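Local coordinates for chemotactic transducer PctC (PDB 5LTV), which binds gamma-aminobutyrate through its ligand-binding domain and probably signals as a chemoreceptor that steers bacterial chemotaxis, at residues 48-51 and 52-56; 120-123 and 124-128. All coordinates share one frame; numbering follows the deposited sequence.

Contact 1: residues 48-51 and 52-56. With SO4 (sulfate ion), chain J.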
ATOM      1  N   ASN A  48      -3.441  10.485 -10.219  1.00 35.38           N
ATOM      2  CA  ASN A  48      -2.139   9.908 -10.539  1.00 34.97           C
ATOM      3  C   ASN A  48      -1.773   8.790  -9.559  1.00 33.45           C
ATOM      4  O   ASN A  48      -1.477   7.660  -9.964  1.00 36.08           O
ATOM      5  CB  ASN A  48      -1.057  10.982 -10.533  1.00 35.20           C
ATOM      6  CG  ASN A  48       0.242  10.489 -11.163  1.00 38.07           C
ATOM      7  OD1 ASN A  48       0.226   9.841 -12.204  1.00 42.63           O
ATOM      8  ND2 ASN A  48       1.344  10.755 -10.525  1.00 34.84           N
ATOM      9  N   ILE A  49      -1.790   9.080  -8.264  1.00 30.46           N
ATOM     10  CA  ILE A  49      -1.505   8.023  -7.306  1.00 29.55           C
ATOM     11  C   ILE A  49      -2.541   6.907  -7.415  1.00 29.71           C
ATOM     12  O   ILE A  49      -2.207   5.730  -7.231  1.00 32.71           O
ATOM     13  CB  ILE A  49      -1.373   8.633  -5.885  1.00 31.87           C
ATOM     14  CG1 ILE A  49      -0.571   7.715  -4.991  1.00 33.74           C
ATOM     15  CG2 ILE A  49      -2.676   8.882  -5.251  1.00 36.04           C
ATOM     16  CD1 ILE A  49       0.882   7.688  -5.382  1.00 37.64           C
ATOM     17  N   GLN A  50      -3.792   7.224  -7.798  1.00 30.32           N
ATOM     18  CA  GLN A  50      -4.800   6.168  -8.014  1.00 29.78           C
ATOM     19  C   GLN A  50      -4.383   5.217  -9.128  1.00 31.96           C
ATOM     20  O   GLN A  50      -4.397   3.983  -8.956  1.00 36.05           O
ATOM     21  CB  GLN A  50      -6.153   6.771  -8.357  1.00 31.67           C
ATOM     22  CG  GLN A  50      -7.135   5.755  -8.983  1.00 34.23           C
ATOM     23  CD  GLN A  50      -8.463   6.405  -9.411  1.00 39.64           C
ATOM     24  OE1 GLN A  50      -8.618   7.630  -9.352  1.00 37.98           O
ATOM     25  NE2 GLN A  50      -9.427   5.585  -9.815  1.00 38.38           N
ATOM     26  N   SER A  51      -4.026   5.772 -10.291  1.00 32.34           N
ATOM     27  CA  SER A  51      -3.586   4.929 -11.403  1.00 32.53           C
ATOM     28  C   SER A  51      -2.367   4.103 -11.022  1.00 30.64           C
ATOM     29  O   SER A  51      -2.282   2.910 -11.346  1.00 30.57           O
ATOM     30  CB  SER A  51      -3.262   5.778 -12.636  1.00 32.20           C
ATOM     31  OG  SER A  51      -4.422   6.171 -13.291  1.00 31.92           O
ATOM     32  N   TRP A  52      -1.404   4.724 -10.343  1.00 29.23           N
ATOM     33  CA  TRP A  52      -0.196   3.999  -9.977  1.00 26.92           C
ATOM     34  C   TRP A  52      -0.513   2.831  -9.055  1.00 27.69           C
ATOM     35  O   TRP A  52      -0.095   1.702  -9.320  1.00 26.30           O
ATOM     36  CB  TRP A  52       0.798   4.947  -9.324  1.00 27.92           C
ATOM     37  CG  TRP A  52       2.217   4.415  -9.254  1.00 24.74           C
ATOM     38  CD1 TRP A  52       3.226   4.698 -10.110  1.00 23.25           C
ATOM     39  CD2 TRP A  52       2.774   3.571  -8.238  1.00 25.55           C
ATOM     40  NE1 TRP A  52       4.383   4.068  -9.715  1.00 29.10           N
ATOM     41  CE2 TRP A  52       4.136   3.368  -8.564  1.00 25.99           C
ATOM     42  CE3 TRP A  52       2.254   2.955  -7.090  1.00 25.71           C
ATOM     43  CZ2 TRP A  52       4.989   2.567  -7.785  1.00 21.80           C
ATOM     44  CZ3 TRP A  52       3.096   2.154  -6.330  1.00 27.95           C
ATOM     45  CH2 TRP A  52       4.465   1.981  -6.668  1.00 24.58           C
ATOM     46  N   LEU A  53      -1.234   3.087  -7.953  1.00 32.30           N
ATOM     47  CA  LEU A  53      -1.650   2.015  -7.026  1.00 29.20           C
ATOM     48  C   LEU A  53      -2.518   0.958  -7.724  1.00 29.36           C
ATOM     49  O   LEU A  53      -2.361  -0.248  -7.476  1.00 29.99           O
ATOM     50  CB  LEU A  53      -2.413   2.632  -5.840  1.00 26.99           C
ATOM     51  CG  LEU A  53      -1.590   3.533  -4.872  1.00 27.26           C
ATOM     52  CD1 LEU A  53      -2.441   4.338  -3.886  1.00 26.01           C
ATOM     53  CD2 LEU A  53      -0.625   2.619  -4.129  1.00 27.70           C
ATOM     54  N   GLU A  54      -3.431   1.388  -8.611  1.00 24.08           N
ATOM     55  CA  GLU A  54      -4.305   0.420  -9.278  1.00 25.80           C
ATOM     56  C   GLU A  54      -3.505  -0.557 -10.135  1.00 27.02           C
ATOM     57  O   GLU A  54      -3.817  -1.756 -10.168  1.00 23.42           O
ATOM     58  CB  GLU A  54      -5.372   1.137 -10.116  1.00 29.10           C
ATOM     59  CG  GLU A  54      -6.545   1.661  -9.228  1.00 33.61           C
ATOM     60  CD  GLU A  54      -7.669   2.414  -9.975  1.00 37.64           C
ATOM     61  OE1 GLU A  54      -7.451   2.952 -11.078  1.00 38.87           O
ATOM     62  OE2 GLU A  54      -8.778   2.491  -9.414  1.00 43.86           O
ATOM     63  N   GLY A  55      -2.457  -0.066 -10.819  1.00 23.03           N
ATOM     64  CA  GLY A  55      -1.593  -0.951 -11.586  1.00 22.46           C
ATOM     65  C   GLY A  55      -0.925  -1.984 -10.695  1.00 28.73           C
ATOM     66  O   GLY A  55      -0.885  -3.179 -11.022  1.00 29.66           O
ATOM     67  N   ARG A  56      -0.427  -1.544  -9.532  1.00 26.41           N
ATOM     68  CA  ARG A  56       0.139  -2.504  -8.591  1.00 27.34           C
ATOM     69  C   ARG A  56      -0.923  -3.491  -8.094  1.00 27.98           C
ATOM     70  O   ARG A  56      -0.673  -4.699  -8.009  1.00 30.51           O
ATOM     71  CB  ARG A  56       0.810  -1.743  -7.436  1.00 26.70           C
ATOM     72  CG  ARG A  56       2.321  -1.656  -7.618  1.00 24.74           C
ATOM     73  CD  ARG A  56       2.684  -0.937  -8.954  1.00 26.86           C
ATOM     74  NE  ARG A  56       4.118  -0.720  -9.063  1.00 28.18           N
ATOM     75  CZ  ARG A  56       4.694   0.121  -9.907  1.00 27.89           C
ATOM     76  NH1 ARG A  56       3.970   0.880 -10.726  1.00 25.40           N
ATOM     77  NH2 ARG A  56       6.016   0.233  -9.885  1.00 26.22           N
TER
HETATM   78  S   SO4 J 303       7.224   2.814 -11.967  1.00 67.22           S
HETATM   79  O1  SO4 J 303       7.177   3.875 -10.935  1.00 67.07           O
HETATM   80  O2  SO4 J 303       7.801   3.317 -13.216  1.00 66.70           O
HETATM   81  O3  SO4 J 303       5.860   2.360 -12.277  1.00 67.08           O
HETATM   82  O4  SO4 J 303       8.036   1.680 -11.528  1.00 65.26           O
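Residues 48-51 and 52-56 are consecutive turns of helix 34-68, the long N-terminal helix of this double-Cache ligand-binding domain. Regular i to i+4 bonds join the turns: W52 N to N48 O at 3.0 Å, L53 N to I49 O, E54 N to Q50 O and G55 N to S51 O. Q50 CG is anti to the backbone N (chi1 163°), while E54 CG lies beside its own N (chi1 -79°), and with these torsions the two chains run side by side. Q50 NE2 gives a nearly straight bond to E54 OE2 at 3.2 Å. The acceptor lies in the Q50 amide plane. The two planes are 75° apart, and the donor comes from above the carboxylate plane. I49 CG1 meets L53 CD1 at 4.0 Å on a buried face, where I177 and V243 touch I49 and M151 touches L53. The R56 guanidinium lies over one face of the indole, its centre against W52 CZ2 and R56 NH1 offset toward the rim. R56 NE is held by N90 O. A sulfate ion, probably from the crystallisation liquor, bridges both side chains. W52 NE1 donates to its O1 at 3.1 Å, R56 NH1 to its O3 at 2.9 Å.

Contact 2: residues 120-123 and 124-128. With ABU (gamma-amino-butanoic acid), chain H; SO4 (sulfate ion), chain I.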
ATOM      1  N   THR A 120       1.206 -14.843  11.298  1.00 28.80           N
ATOM      2  CA  THR A 120       0.963 -13.968  12.448  1.00 27.57           C
ATOM      3  C   THR A 120       0.917 -12.495  12.075  1.00 32.47           C
ATOM      4  O   THR A 120       0.796 -11.657  12.974  1.00 38.74           O
ATOM      5  CB  THR A 120       2.040 -14.155  13.538  1.00 26.80           C
ATOM      6  OG1 THR A 120       3.320 -13.759  13.041  1.00 26.75           O
ATOM      7  CG2 THR A 120       2.097 -15.615  14.087  1.00 30.72           C
ATOM      8  N   ARG A 121       1.022 -12.140  10.796  1.00 26.70           N
ATOM      9  CA  ARG A 121       1.235 -10.753  10.434  1.00 27.16           C
ATOM     10  C   ARG A 121      -0.043 -10.134   9.885  1.00 32.36           C
ATOM     11  O   ARG A 121      -0.873 -10.817   9.261  1.00 33.43           O
ATOM     12  CB  ARG A 121       2.383 -10.636   9.421  1.00 28.03           C
ATOM     13  CG  ARG A 121       3.767 -11.218   9.949  1.00 29.82           C
ATOM     14  CD  ARG A 121       4.588 -10.169  10.695  1.00 30.12           C
ATOM     15  NE  ARG A 121       5.054  -9.096   9.804  1.00 36.51           N
ATOM     16  CZ  ARG A 121       5.295  -7.834  10.186  1.00 36.00           C
ATOM     17  NH1 ARG A 121       5.093  -7.482  11.441  1.00 34.19           N
ATOM     18  NH2 ARG A 121       5.710  -6.925   9.314  1.00 41.18           N
ATOM     19  N   ALA A 122      -0.178  -8.812  10.103  1.00 33.25           N
ATOM     20  CA  ALA A 122      -1.410  -8.103   9.750  1.00 29.66           C
ATOM     21  C   ALA A 122      -1.743  -8.191   8.269  1.00 30.32           C
ATOM     22  O   ALA A 122      -2.927  -8.197   7.909  1.00 28.42           O
ATOM     23  CB  ALA A 122      -1.328  -6.633  10.171  1.00 32.02           C
ATOM     24  N   TRP A 123      -0.734  -8.214   7.386  1.00 30.57           N
ATOM     25  CA  TRP A 123      -1.069  -8.268   5.963  1.00 27.43           C
ATOM     26  C   TRP A 123      -1.663  -9.616   5.610  1.00 26.18           C
ATOM     27  O   TRP A 123      -2.427  -9.734   4.644  1.00 26.85           O
ATOM     28  CB  TRP A 123       0.163  -7.989   5.093  1.00 29.45           C
ATOM     29  CG  TRP A 123       1.314  -8.975   5.288  1.00 25.96           C
ATOM     30  CD1 TRP A 123       2.409  -8.773   6.049  1.00 27.70           C
ATOM     31  CD2 TRP A 123       1.469 -10.282   4.691  1.00 26.30           C
ATOM     32  NE1 TRP A 123       3.265  -9.868   5.970  1.00 31.92           N
ATOM     33  CE2 TRP A 123       2.707 -10.812   5.154  1.00 30.29           C
ATOM     34  CE3 TRP A 123       0.691 -11.052   3.812  1.00 20.52           C
ATOM     35  CZ2 TRP A 123       3.182 -12.068   4.769  1.00 26.78           C
ATOM     36  CZ3 TRP A 123       1.167 -12.296   3.411  1.00 20.56           C
ATOM     37  CH2 TRP A 123       2.405 -12.799   3.898  1.00 25.36           C
ATOM     38  N   TYR A 124      -1.336 -10.632   6.404  1.00 28.59           N
ATOM     39  CA  TYR A 124      -1.889 -11.965   6.215  1.00 31.21           C
ATOM     40  C   TYR A 124      -3.295 -12.053   6.817  1.00 34.13           C
ATOM     41  O   TYR A 124      -4.286 -12.298   6.107  1.00 30.70           O
ATOM     42  CB  TYR A 124      -0.921 -12.990   6.829  1.00 27.33           C
ATOM     43  CG  TYR A 124      -1.339 -14.407   6.586  1.00 27.57           C
ATOM     44  CD1 TYR A 124      -0.721 -15.156   5.593  1.00 26.33           C
ATOM     45  CD2 TYR A 124      -2.346 -15.029   7.351  1.00 24.62           C
ATOM     46  CE1 TYR A 124      -1.154 -16.495   5.333  1.00 28.32           C
ATOM     47  CE2 TYR A 124      -2.738 -16.325   7.110  1.00 26.81           C
ATOM     48  CZ  TYR A 124      -2.164 -17.064   6.115  1.00 28.65           C
ATOM     49  OH  TYR A 124      -2.565 -18.368   5.883  1.00 27.05           O
ATOM     50  N   LYS A 125      -3.393 -11.810   8.129  1.00 31.00           N
ATOM     51  CA  LYS A 125      -4.660 -11.953   8.828  1.00 32.96           C
ATOM     52  C   LYS A 125      -5.727 -11.008   8.272  1.00 31.41           C
ATOM     53  O   LYS A 125      -6.901 -11.383   8.192  1.00 35.75           O
ATOM     54  CB  LYS A 125      -4.454 -11.720  10.327  1.00 34.07           C
ATOM     55  CG  LYS A 125      -3.583 -12.740  10.981  1.00 37.69           C
ATOM     56  CD  LYS A 125      -3.515 -12.548  12.496  1.00 40.13           C
ATOM     57  CE  LYS A 125      -2.740 -11.276  12.849  1.00 45.10           C
ATOM     58  NZ  LYS A 125      -2.550 -11.033  14.317  1.00 45.81           N
ATOM     59  N   ASP A 126      -5.352  -9.793   7.861  1.00 29.92           N
ATOM     60  CA  ASP A 126      -6.359  -8.892   7.269  1.00 29.49           C
ATOM     61  C   ASP A 126      -6.802  -9.346   5.872  1.00 34.05           C
ATOM     62  O   ASP A 126      -7.973  -9.179   5.515  1.00 31.60           O
ATOM     63  CB  ASP A 126      -5.848  -7.448   7.228  1.00 29.04           C
ATOM     64  CG  ASP A 126      -5.568  -6.891   8.638  1.00 32.48           C
ATOM     65  OD1 ASP A 126      -5.918  -7.583   9.612  1.00 32.81           O
ATOM     66  OD2 ASP A 126      -4.984  -5.794   8.772  1.00 37.74           O
ATOM     67  N   ALA A 127      -5.908  -9.926   5.063  1.00 34.51           N
ATOM     68  CA  ALA A 127      -6.388 -10.478   3.796  1.00 33.80           C
ATOM     69  C   ALA A 127      -7.447 -11.566   4.024  1.00 34.11           C
ATOM     70  O   ALA A 127      -8.456 -11.635   3.299  1.00 29.19           O
ATOM     71  CB  ALA A 127      -5.217 -11.045   2.977  1.00 31.44           C
ATOM     72  N   LEU A 128      -7.218 -12.441   5.014  1.00 32.56           N
ATOM     73  CA  LEU A 128      -8.160 -13.520   5.254  1.00 33.13           C
ATOM     74  C   LEU A 128      -9.467 -12.982   5.816  1.00 37.21           C
ATOM     75  O   LEU A 128     -10.545 -13.431   5.414  1.00 39.94           O
ATOM     76  CB  LEU A 128      -7.560 -14.566   6.191  1.00 33.02           C
ATOM     77  CG  LEU A 128      -6.478 -15.484   5.608  1.00 33.81           C
ATOM     78  CD1 LEU A 128      -6.184 -16.624   6.558  1.00 33.26           C
ATOM     79  CD2 LEU A 128      -6.871 -16.017   4.231  1.00 31.00           C
TER
HETATM   80  N   ABU H 301       8.755  -8.299   2.342  1.00 24.73           N
HETATM   81  CD  ABU H 301       8.359  -8.014   3.748  1.00 30.77           C
HETATM   82  CB  ABU H 301       7.895  -9.246   4.479  1.00 34.52           C
HETATM   83  CG  ABU H 301       6.540  -9.079   5.147  1.00 34.34           C
HETATM   84  C   ABU H 301       6.429  -8.802   6.636  1.00 34.99           C
HETATM   85  O   ABU H 301       6.902  -7.726   7.080  1.00 31.59           O
HETATM   86  OXT ABU H 301       5.798  -9.636   7.344  1.00 35.06           O
HETATM   87  S   SO4 I 302       5.063  -3.622  12.386  1.00 40.54           S
HETATM   88  O1  SO4 I 302       5.281  -2.295  11.839  1.00 39.15           O
HETATM   89  O2  SO4 I 302       3.903  -3.597  13.279  1.00 45.22           O
HETATM   90  O3  SO4 I 302       6.289  -4.054  13.076  1.00 46.14           O
HETATM   91  O4  SO4 I 302       4.810  -4.570  11.317  1.00 43.09           O
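The gamma-aminobutyrate pocket of the Cache domain is bordered here by the start of helix 122-130. R121 holds the N-cap position, and its carbonyl oxygen takes two backbone N-H groups. K125 N meets R121 O at 2.9 Å with a straight bond, while Y124 N comes from above the carbonyl plane with a more bent one. D126 N bonds to A122 O one residue on. R121 CB points away from 124-128, and the side chain bends at chi2 and chi3, which brings its guanidinium edge to the ligand carboxylate. R121 NE donates to ABU OXT at 2.6 Å and R121 NH2 to ABU O at 2.7 Å. W123 NE1 gives a second bond to ABU OXT at 2.9 Å, with the oxygen in the plane of the indole. The W123 chi1 of 60° sets CG between the backbone N and the carbonyl carbon, so that the ring lies back over the next residue. Y124 CB sits over the six-membered ring in a CH-pi contact, 4.1 Å from its centroid. The Y124 ring turns its edge to the W123 face in an offset edge-to-face pair, planes 71° apart. Y95 makes a further edge-to-face pair with W123. A sulfate ion, probably from the crystallisation liquor, lies at another part of the guanidinium edge. R121 NH1 donates to its O4 at 2.9 Å, and V140 N also bonds the ion. Y116, D168 and A142 supply further hydrogen bonds to the ligand. R121 and W123 alone give the carboxylate three N-H bonds. The positive guanidinium probably balances its negative charge.

In the fold
From the N terminus, the chain first runs through helix 34-68, where contact 1 joins successive turns midway along. The helix packs there on helix 171-178 and on strands 147-157 and 160-170. It also touches V243 and K244, in the loop after strand 237-242 of the other sheet, so it links both modules. Two short helices and strands 93-98 and 104-107 follow before contact 2 forms at the start of helix 122-130. Neither contact closes a long loop. They follow in series, without nesting or crossing. The centres of contact 1 and contact 2 are about 22 Å apart. Strands 147-157 and 160-170 connect them indirectly, since both helices pack on these strands of the ligand-binding sheet.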